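Local coordinates for protein mannitol dehydrogenase (Pseudomonas fluorescens, PDB 1LJ8) that binds NAD and probably catalyses the NAD-dependent interconversion of mannitol and fructose as a long-chain dehydrogenase, at residues Asp24-Val34 with Leu56-Leu65; Asp75-Tyr86 with Glu247-Cys258. All blocks are in the same frame, centred on the assembly; numbering follows the deposited sequence.

Contact 1: residues Asp24-Val34 with Leu56-Leu65; sequences DTRQGIAHIGV and LDWSICGVGL. With NAD (nicotinamide-adenine-dinucleotide), chain B.
CG1 stands beside the backbone N in both I29 and I60 (chi1 -62° and -64°), which lays the two side chains alongside each other, pointing the same way, with I29 CB 4.0 Å from I60 CG1. I29 CG1 also meets the edge of the W58 ring at CE3 (3.8 Å), the two side chains crossing at about a right angle. I32 and V63 repeat the side-by-side packing on the sheet face shared with A30 and C61, and I32 CG2 touches L65 CD1. The backbones are parallel neighbours, the first two strands of the Rossmann fold, joined by a crossover through helices 36-40 and 42-50. A beta bulge shifts the register near the start: S59 O accepts both G28 N (2.9 Å) and I29 N (3.2 Å). At the far end V34 CG2 presses on G62 CA at 3.4 Å, a close fit at this glycine. G33, at a positive phi that suits glycine, gives its N-H to V63 O (3.0 Å). A water joins V34 N and V63 O to the ribose O3B of NAD, and L65 CD1 lies 3.9 Å from adenine C2A of NAD.

Contact 2: residues Asp75-Tyr86 with Glu247-Cys258; sequences DLAGQDYLFTLY and EHGIDDAWPVVC
L85 pairs with V256, and Y86 with V257, in a short parallel bridge whose strand axes run 4.8 Å apart at 14°. V256 N donates to T84 O (2.8 Å), Y86 N to V256 O (2.9 Å), and C258 N makes a longer bond to Y86 O. L85 lies beside V256 and touches C258 SG, while F83 turns its ring edge to V256 CG1. Ahead of the strands the carboxylate of D252, its CG anti to the backbone N (chi1 -172°), runs past T84, oppositely directed, and is gripped by four donors. OD2 takes T84 N nearly head-on and T84 OG1 (2.7 Å) on its anti lone pair. OD1 is met from opposite sides of the carboxylate plane by Q79 NE2 (2.9 Å) and by W254 N, the latter closing an Asx turn. The Q79 amide is fixed from both ends, since OE1 accepts A253 N (2.7 Å) as well as K2 NZ, and NE2 also gives to L82 O. With an alanine at D252, T84 N, T84 OG1 and W254 N would probably lose this acceptor and Q79 NE2 one of its two, setting the Q79 amide freer to turn. Farther along, a water joins Y86 OH, E247 OE2 and H248 NE2, and H248 ND1 is hydrogen-bonded to E14 OE2. L76 CG packs against the W254 ring edge at CE3. Four N-H and O-H groups converging on one buried carboxylate are likely to favour its ionised form, so that D252 ties the Q79 turn and the start of strand 83-87 to the chain leading into strand 256-258.

Overall arrangement
Both contacts are largely buried and belong to the same mixed sheet of the Rossmann domain, but at different places across it. Contact 1 joins two inner strands, 27-32 and 59-64; contact 2 adds strand 256-258 at one border of the sheet, and strand 96-107, parallel to 59-64 but antiparallel to 83-87, lies between the two pairs. Strand 59-64 leads into helix 69-77, whose end opens contact 2. Contact 1 rests mainly on backbone bonds and aliphatic packing, and ends at the adenine half of NAD. Contact 2 has fewer strand bonds and relies on a buried carboxylate and amide. Their centres lie about 18 Å apart, yet they touch where V34 O comes 3.4 Å from W254 CH2.

Contact 1: residues Asp24-Val34 with Leu56-Leu65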
# COMPACT_ATOMS: atom_id res chain seq x y z
N ASP A 24 10.41 4.60 28.78
CA ASP A 24 11.21 5.80 28.52
C ASP A 24 11.04 6.31 27.08
O ASP A 24 11.74 7.22 26.69
CB ASP A 24 12.70 5.55 28.72
CG ASP A 24 13.09 5.30 30.19
OD1 ASP A 24 12.33 5.64 31.12
OD2 ASP A 24 14.19 4.75 30.38
N THR A 25 10.18 5.72 26.27
CA THR A 25 10.05 6.26 24.90
C THR A 25 9.05 7.39 24.92
O THR A 25 8.22 7.44 25.82
CB THR A 25 9.62 5.17 23.91
OG1 THR A 25 8.40 4.55 24.35
CG2 THR A 25 10.70 4.08 23.82
N ARG A 26 9.17 8.33 23.97
CA ARG A 26 8.25 9.47 23.86
C ARG A 26 7.92 9.60 22.37
O ARG A 26 8.76 9.28 21.53
CB ARG A 26 8.89 10.76 24.37
CG ARG A 26 9.24 10.67 25.89
CD ARG A 26 7.97 10.62 26.72
NE ARG A 26 8.24 10.63 28.16
CZ ARG A 26 8.35 9.54 28.91
NH1 ARG A 26 8.23 8.33 28.37
NH2 ARG A 26 8.58 9.65 30.22
N GLN A 27 6.74 10.10 22.08
CA GLN A 27 6.25 10.14 20.69
C GLN A 27 6.77 11.26 19.83
O GLN A 27 6.92 12.40 20.28
CB GLN A 27 4.72 10.21 20.68
CG GLN A 27 4.07 8.95 21.27
CD GLN A 27 2.61 9.14 21.58
OE1 GLN A 27 2.08 10.24 21.41
NE2 GLN A 27 1.97 8.10 22.04
N GLY A 28 7.05 10.92 18.57
CA GLY A 28 7.50 11.91 17.61
C GLY A 28 6.84 11.75 16.26
O GLY A 28 6.95 12.64 15.39
N ILE A 29 6.19 10.60 16.05
CA ILE A 29 5.50 10.34 14.78
C ILE A 29 4.05 10.01 15.04
O ILE A 29 3.76 9.24 15.98
CB ILE A 29 6.15 9.11 14.08
CG1 ILE A 29 7.63 9.42 13.77
CG2 ILE A 29 5.34 8.68 12.83
CD1 ILE A 29 8.44 8.12 13.42
N ALA A 30 3.14 10.59 14.25
CA ALA A 30 1.73 10.21 14.29
C ALA A 30 1.50 9.49 12.95
O ALA A 30 1.69 10.08 11.86
CB ALA A 30 0.80 11.42 14.41
N HIS A 31 1.10 8.22 13.03
CA HIS A 31 0.88 7.45 11.80
C HIS A 31 -0.57 7.19 11.48
O HIS A 31 -1.27 6.53 12.25
CB HIS A 31 1.54 6.08 11.86
CG HIS A 31 1.44 5.36 10.55
ND1 HIS A 31 2.23 5.71 9.47
CD2 HIS A 31 0.54 4.45 10.10
CE1 HIS A 31 1.82 5.04 8.40
NE2 HIS A 31 0.79 4.27 8.76
N ILE A 32 -1.01 7.69 10.32
CA ILE A 32 -2.40 7.47 9.94
C ILE A 32 -2.53 6.21 9.08
O ILE A 32 -1.94 6.10 7.98
CB ILE A 32 -2.96 8.68 9.18
CG1 ILE A 32 -2.77 9.95 10.03
CG2 ILE A 32 -4.49 8.44 8.87
CD1 ILE A 32 -3.27 11.25 9.32
N GLY A 33 -3.35 5.28 9.58
CA GLY A 33 -3.57 4.02 8.86
C GLY A 33 -2.71 2.90 9.46
O GLY A 33 -1.83 2.37 8.78
N VAL A 34 -2.98 2.49 10.68
CA VAL A 34 -2.13 1.45 11.27
C VAL A 34 -2.63 0.08 10.81
O VAL A 34 -3.56 -0.47 11.41
CB VAL A 34 -2.14 1.52 12.82
CG1 VAL A 34 -1.22 0.37 13.43
CG2 VAL A 34 -1.63 2.91 13.26
N LEU A 56 14.77 7.30 20.97
CA LEU A 56 13.70 6.87 21.86
C LEU A 56 12.59 7.92 21.93
O LEU A 56 11.51 7.66 22.49
CB LEU A 56 14.22 6.60 23.26
CG LEU A 56 15.35 5.58 23.38
CD1 LEU A 56 15.73 5.37 24.85
CD2 LEU A 56 14.91 4.28 22.83
N ASP A 57 12.87 9.09 21.34
CA ASP A 57 11.90 10.16 21.31
C ASP A 57 11.11 10.18 20.00
O ASP A 57 10.40 11.16 19.67
CB ASP A 57 12.58 11.51 21.55
CG ASP A 57 13.61 11.84 20.50
OD1 ASP A 57 14.43 10.96 20.12
OD2 ASP A 57 13.61 13.01 20.07
N TRP A 58 11.20 9.06 19.27
CA TRP A 58 10.49 8.93 17.99
C TRP A 58 9.46 7.80 18.00
O TRP A 58 9.22 7.13 16.99
CB TRP A 58 11.50 8.74 16.85
CG TRP A 58 12.23 10.04 16.54
CD1 TRP A 58 13.53 10.36 16.88
CD2 TRP A 58 11.72 11.14 15.80
NE1 TRP A 58 13.85 11.62 16.37
CE2 TRP A 58 12.76 12.11 15.70
CE3 TRP A 58 10.49 11.41 15.19
CZ2 TRP A 58 12.60 13.34 15.01
CZ3 TRP A 58 10.32 12.64 14.50
CH2 TRP A 58 11.39 13.59 14.42
N SER A 59 8.85 7.60 19.16
CA SER A 59 7.78 6.60 19.27
C SER A 59 6.63 7.00 18.37
O SER A 59 6.43 8.17 18.05
CB SER A 59 7.26 6.52 20.71
OG SER A 59 6.31 5.45 20.85
N ILE A 60 5.84 6.01 17.96
CA ILE A 60 4.71 6.25 17.07
C ILE A 60 3.36 6.23 17.79
O ILE A 60 3.08 5.35 18.61
CB ILE A 60 4.68 5.13 16.01
CG1 ILE A 60 5.94 5.24 15.14
CG2 ILE A 60 3.39 5.21 15.13
CD1 ILE A 60 6.31 3.81 14.49
N CYS A 61 2.53 7.24 17.50
CA CYS A 61 1.15 7.26 17.99
C CYS A 61 0.31 6.89 16.76
O CYS A 61 0.27 7.65 15.76
CB CYS A 61 0.74 8.66 18.50
SG CYS A 61 -0.98 8.58 19.17
N GLY A 62 -0.31 5.72 16.77
CA GLY A 62 -1.17 5.34 15.64
C GLY A 62 -2.41 6.24 15.59
O GLY A 62 -2.78 6.84 16.62
N VAL A 63 -3.03 6.33 14.41
CA VAL A 63 -4.22 7.15 14.20
C VAL A 63 -5.15 6.36 13.28
O VAL A 63 -4.74 5.95 12.18
CB VAL A 63 -3.86 8.48 13.50
CG1 VAL A 63 -5.16 9.23 13.08
CG2 VAL A 63 -3.05 9.36 14.43
N GLY A 64 -6.38 6.13 13.75
CA GLY A 64 -7.35 5.41 12.94
C GLY A 64 -8.54 6.32 12.62
O GLY A 64 -9.19 6.85 13.54
N LEU A 65 -8.82 6.50 11.33
CA LEU A 65 -9.95 7.36 10.90
C LEU A 65 -11.21 6.58 10.53
O LEU A 65 -12.28 7.18 10.27
CB LEU A 65 -9.55 8.17 9.65
CG LEU A 65 -8.27 9.01 9.77
CD1 LEU A 65 -8.09 9.93 8.53
CD2 LEU A 65 -8.38 9.86 11.08
PA NAD B . -4.30 -2.89 5.79
O1A NAD B . -5.55 -3.28 5.17
O2A NAD B . -3.63 -3.69 6.85
O5B NAD B . -4.44 -1.43 6.42
C5B NAD B . -4.92 -0.32 5.60
C4B NAD B . -5.02 0.79 6.66
O4B NAD B . -5.46 2.02 5.94
C3B NAD B . -6.15 0.63 7.73
O3B NAD B . -5.64 1.20 8.95
C2B NAD B . -7.33 1.41 7.13
O2B NAD B . -8.28 1.83 8.10
C1B NAD B . -6.60 2.61 6.55
N9A NAD B . -7.30 3.33 5.54
C8A NAD B . -7.97 2.91 4.41
N7A NAD B . -8.46 3.90 3.71
C5A NAD B . -8.09 5.03 4.42
C6A NAD B . -8.34 6.38 4.14
N6A NAD B . -8.98 6.85 3.06
N1A NAD B . -7.87 7.33 5.04
C2A NAD B . -7.18 6.96 6.19
N3A NAD B . -6.91 5.63 6.49
C4A NAD B . -7.40 4.70 5.56
O3 NAD B . -3.30 -2.64 4.59
PN NAD B . -1.69 -2.70 4.51
O1N NAD B . -1.29 -4.05 4.09
O2N NAD B . -1.18 -2.21 5.80
O5D NAD B . -1.37 -1.74 3.31
C5D NAD B . -1.65 -0.36 3.48
C4D NAD B . -0.92 0.33 2.42
O4D NAD B . 0.51 0.32 2.59
C3D NAD B . -1.17 -0.11 0.93
O3D NAD B . -2.41 0.36 0.43
C2D NAD B . 0.07 0.37 0.21
O2D NAD B . -0.08 1.71 -0.25
C1D NAD B . 1.18 0.26 1.29
N1N NAD B . 2.00 -0.96 1.19
C2N NAD B . 1.59 -2.26 1.55
C3N NAD B . 2.45 -3.30 1.31
C7N NAD B . 1.99 -4.73 1.66
O7N NAD B . 2.69 -5.66 1.25
N7N NAD B . 0.87 -4.94 2.31
C4N NAD B . 3.76 -3.08 0.66
C5N NAD B . 4.15 -1.74 0.35
C6N NAD B . 3.27 -0.64 0.60
O HOH W 1 7.58 3.31 21.83
O HOH W 2 -5.66 2.98 11.29

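Contact 2: residues Asp75-Tyr86 with Glu247-Cys258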
# COMPACT_ATOMS: atom_id res chain seq x y z
N ASP A 75 -7.05 -4.56 19.91
CA ASP A 75 -6.13 -5.70 19.93
C ASP A 75 -4.77 -5.25 20.42
O ASP A 75 -4.14 -5.95 21.24
CB ASP A 75 -5.98 -6.35 18.54
CG ASP A 75 -7.20 -7.22 18.14
OD1 ASP A 75 -8.05 -7.54 18.99
OD2 ASP A 75 -7.29 -7.58 16.95
N LEU A 76 -4.29 -4.10 19.91
CA LEU A 76 -2.99 -3.63 20.35
C LEU A 76 -3.06 -3.16 21.83
O LEU A 76 -2.15 -3.45 22.60
CB LEU A 76 -2.48 -2.47 19.47
CG LEU A 76 -2.10 -2.83 18.04
CD1 LEU A 76 -1.70 -1.55 17.31
CD2 LEU A 76 -0.95 -3.84 18.05
N ALA A 77 -4.11 -2.42 22.20
CA ALA A 77 -4.20 -1.92 23.58
C ALA A 77 -4.21 -3.08 24.57
O ALA A 77 -3.67 -2.96 25.67
CB ALA A 77 -5.45 -1.08 23.77
N GLY A 78 -4.80 -4.21 24.17
CA GLY A 78 -4.82 -5.36 25.08
C GLY A 78 -3.44 -6.00 25.23
O GLY A 78 -3.24 -6.91 26.06
N GLN A 79 -2.47 -5.52 24.46
CA GLN A 79 -1.10 -6.03 24.51
C GLN A 79 -0.11 -4.89 24.90
O GLN A 79 1.11 -5.03 24.73
CB GLN A 79 -0.69 -6.65 23.14
CG GLN A 79 -1.57 -7.85 22.89
CD GLN A 79 -1.34 -8.61 21.59
OE1 GLN A 79 -1.95 -9.65 21.41
NE2 GLN A 79 -0.48 -8.09 20.68
N ASP A 80 -0.65 -3.80 25.45
CA ASP A 80 0.16 -2.65 25.88
C ASP A 80 0.88 -2.07 24.66
O ASP A 80 1.97 -1.51 24.75
CB ASP A 80 1.17 -3.10 26.96
CG ASP A 80 0.50 -3.66 28.20
OD1 ASP A 80 -0.40 -2.97 28.74
OD2 ASP A 80 0.87 -4.80 28.61
N TYR A 81 0.23 -2.22 23.52
CA TYR A 81 0.72 -1.74 22.22
C TYR A 81 1.92 -2.49 21.65
O TYR A 81 2.47 -2.12 20.61
CB TYR A 81 0.92 -0.22 22.22
CG TYR A 81 -0.43 0.48 22.15
CD1 TYR A 81 -1.09 0.88 23.31
CD2 TYR A 81 -1.12 0.60 20.93
CE1 TYR A 81 -2.43 1.37 23.25
CE2 TYR A 81 -2.43 1.09 20.87
CZ TYR A 81 -3.08 1.46 22.04
OH TYR A 81 -4.41 1.87 21.99
N LEU A 82 2.24 -3.63 22.27
CA LEU A 82 3.30 -4.50 21.74
C LEU A 82 2.67 -5.44 20.66
O LEU A 82 1.49 -5.76 20.74
CB LEU A 82 3.89 -5.39 22.86
CG LEU A 82 4.58 -4.66 24.02
CD1 LEU A 82 4.96 -5.67 25.13
CD2 LEU A 82 5.81 -3.93 23.52
N PHE A 83 3.44 -5.88 19.66
CA PHE A 83 2.92 -6.83 18.68
C PHE A 83 4.13 -7.59 18.17
O PHE A 83 5.26 -7.08 18.25
CB PHE A 83 2.15 -6.15 17.53
CG PHE A 83 2.96 -5.17 16.72
CD1 PHE A 83 3.65 -5.62 15.57
CD2 PHE A 83 3.06 -3.84 17.10
CE1 PHE A 83 4.45 -4.73 14.82
CE2 PHE A 83 3.85 -2.93 16.37
CZ PHE A 83 4.56 -3.37 15.21
N THR A 84 3.88 -8.77 17.63
CA THR A 84 4.96 -9.62 17.12
C THR A 84 5.13 -9.41 15.62
O THR A 84 4.15 -9.42 14.85
CB THR A 84 4.62 -11.13 17.32
OG1 THR A 84 4.17 -11.36 18.68
CG2 THR A 84 5.85 -11.99 17.08
N LEU A 85 6.38 -9.25 15.22
CA LEU A 85 6.75 -9.19 13.80
C LEU A 85 7.23 -10.63 13.53
O LEU A 85 8.20 -11.09 14.13
CB LEU A 85 7.85 -8.19 13.58
CG LEU A 85 8.16 -8.10 12.06
CD1 LEU A 85 8.30 -6.66 11.62
CD2 LEU A 85 9.42 -8.86 11.81
N TYR A 86 6.55 -11.33 12.63
CA TYR A 86 6.84 -12.74 12.35
C TYR A 86 7.27 -12.84 10.89
O TYR A 86 6.42 -12.84 9.99
CB TYR A 86 5.56 -13.52 12.63
CG TYR A 86 5.61 -15.05 12.52
CD1 TYR A 86 6.82 -15.73 12.58
CD2 TYR A 86 4.43 -15.78 12.41
CE1 TYR A 86 6.85 -17.18 12.53
CE2 TYR A 86 4.45 -17.20 12.37
CZ TYR A 86 5.67 -17.87 12.44
OH TYR A 86 5.68 -19.26 12.45
N GLU A 247 4.34 -22.47 16.49
CA GLU A 247 5.80 -22.49 16.42
C GLU A 247 6.60 -21.77 17.46
O GLU A 247 7.74 -22.16 17.73
CB GLU A 247 6.28 -21.91 15.10
CG GLU A 247 5.48 -22.28 13.94
CD GLU A 247 6.26 -23.13 13.02
OE1 GLU A 247 6.13 -24.38 13.11
OE2 GLU A 247 7.04 -22.54 12.24
N HIS A 248 6.06 -20.71 18.05
CA HIS A 248 6.85 -19.93 19.01
C HIS A 248 6.16 -19.62 20.32
O HIS A 248 6.68 -18.85 21.10
CB HIS A 248 7.34 -18.63 18.34
CG HIS A 248 8.16 -18.88 17.11
ND1 HIS A 248 9.45 -19.37 17.17
CD2 HIS A 248 7.85 -18.80 15.80
CE1 HIS A 248 9.89 -19.58 15.94
NE2 HIS A 248 8.94 -19.25 15.09
N GLY A 249 5.00 -20.24 20.55
CA GLY A 249 4.30 -20.12 21.82
C GLY A 249 3.62 -18.81 22.18
O GLY A 249 3.05 -18.69 23.27
N ILE A 250 3.66 -17.84 21.26
CA ILE A 250 3.06 -16.54 21.55
C ILE A 250 1.59 -16.50 21.14
O ILE A 250 1.23 -16.90 20.00
CB ILE A 250 3.75 -15.39 20.73
CG1 ILE A 250 5.28 -15.38 20.99
CG2 ILE A 250 3.09 -14.02 21.14
CD1 ILE A 250 6.06 -14.37 20.07
N ASP A 251 0.75 -15.99 22.04
CA ASP A 251 -0.66 -15.83 21.73
C ASP A 251 -0.74 -14.33 21.47
O ASP A 251 -0.75 -13.53 22.40
CB ASP A 251 -1.55 -16.24 22.91
CG ASP A 251 -1.43 -17.72 23.24
OD1 ASP A 251 -1.63 -18.53 22.31
OD2 ASP A 251 -1.14 -18.08 24.43
N ASP A 252 -0.74 -13.95 20.19
CA ASP A 252 -0.77 -12.54 19.81
C ASP A 252 -2.12 -12.33 19.09
O ASP A 252 -2.43 -13.03 18.13
CB ASP A 252 0.42 -12.26 18.87
CG ASP A 252 0.59 -10.78 18.55
OD1 ASP A 252 -0.41 -10.03 18.59
OD2 ASP A 252 1.73 -10.37 18.25
N ALA A 253 -2.94 -11.36 19.55
CA ALA A 253 -4.24 -11.16 18.93
C ALA A 253 -4.05 -10.63 17.50
O ALA A 253 -4.95 -10.79 16.68
CB ALA A 253 -5.08 -10.14 19.73
N TRP A 254 -2.92 -9.98 17.24
CA TRP A 254 -2.74 -9.39 15.89
C TRP A 254 -1.28 -9.18 15.55
O TRP A 254 -0.75 -8.06 15.54
CB TRP A 254 -3.50 -8.04 15.80
CG TRP A 254 -3.63 -7.42 14.40
CD1 TRP A 254 -3.88 -8.07 13.23
CD2 TRP A 254 -3.46 -6.04 14.08
NE1 TRP A 254 -3.86 -7.16 12.18
CE2 TRP A 254 -3.60 -5.91 12.68
CE3 TRP A 254 -3.17 -4.89 14.84
CZ2 TRP A 254 -3.48 -4.67 12.02
CZ3 TRP A 254 -3.04 -3.67 14.19
CH2 TRP A 254 -3.19 -3.57 12.80
N PRO A 255 -0.59 -10.28 15.29
CA PRO A 255 0.82 -10.12 14.94
C PRO A 255 0.88 -9.60 13.48
O PRO A 255 -0.15 -9.55 12.81
CB PRO A 255 1.37 -11.54 15.03
CG PRO A 255 0.17 -12.42 14.62
CD PRO A 255 -1.02 -11.69 15.30
N VAL A 256 2.05 -9.17 13.03
CA VAL A 256 2.19 -8.77 11.61
C VAL A 256 3.13 -9.81 10.98
O VAL A 256 4.13 -10.19 11.60
CB VAL A 256 2.75 -7.34 11.42
CG1 VAL A 256 4.22 -7.20 11.96
CG2 VAL A 256 2.72 -6.98 9.88
N VAL A 257 2.76 -10.33 9.81
CA VAL A 257 3.61 -11.31 9.14
C VAL A 257 4.19 -10.61 7.90
O VAL A 257 3.52 -9.76 7.29
CB VAL A 257 2.82 -12.59 8.69
CG1 VAL A 257 2.44 -13.41 9.95
CG2 VAL A 257 1.59 -12.22 7.90
N CYS A 258 5.42 -10.98 7.52
CA CYS A 258 6.05 -10.29 6.38
C CYS A 258 7.24 -11.10 5.92
O CYS A 258 7.71 -12.00 6.63
CB CYS A 258 6.55 -8.89 6.82
SG CYS A 258 7.67 -8.89 8.29
O HOH W 3 8.53 -20.31 12.01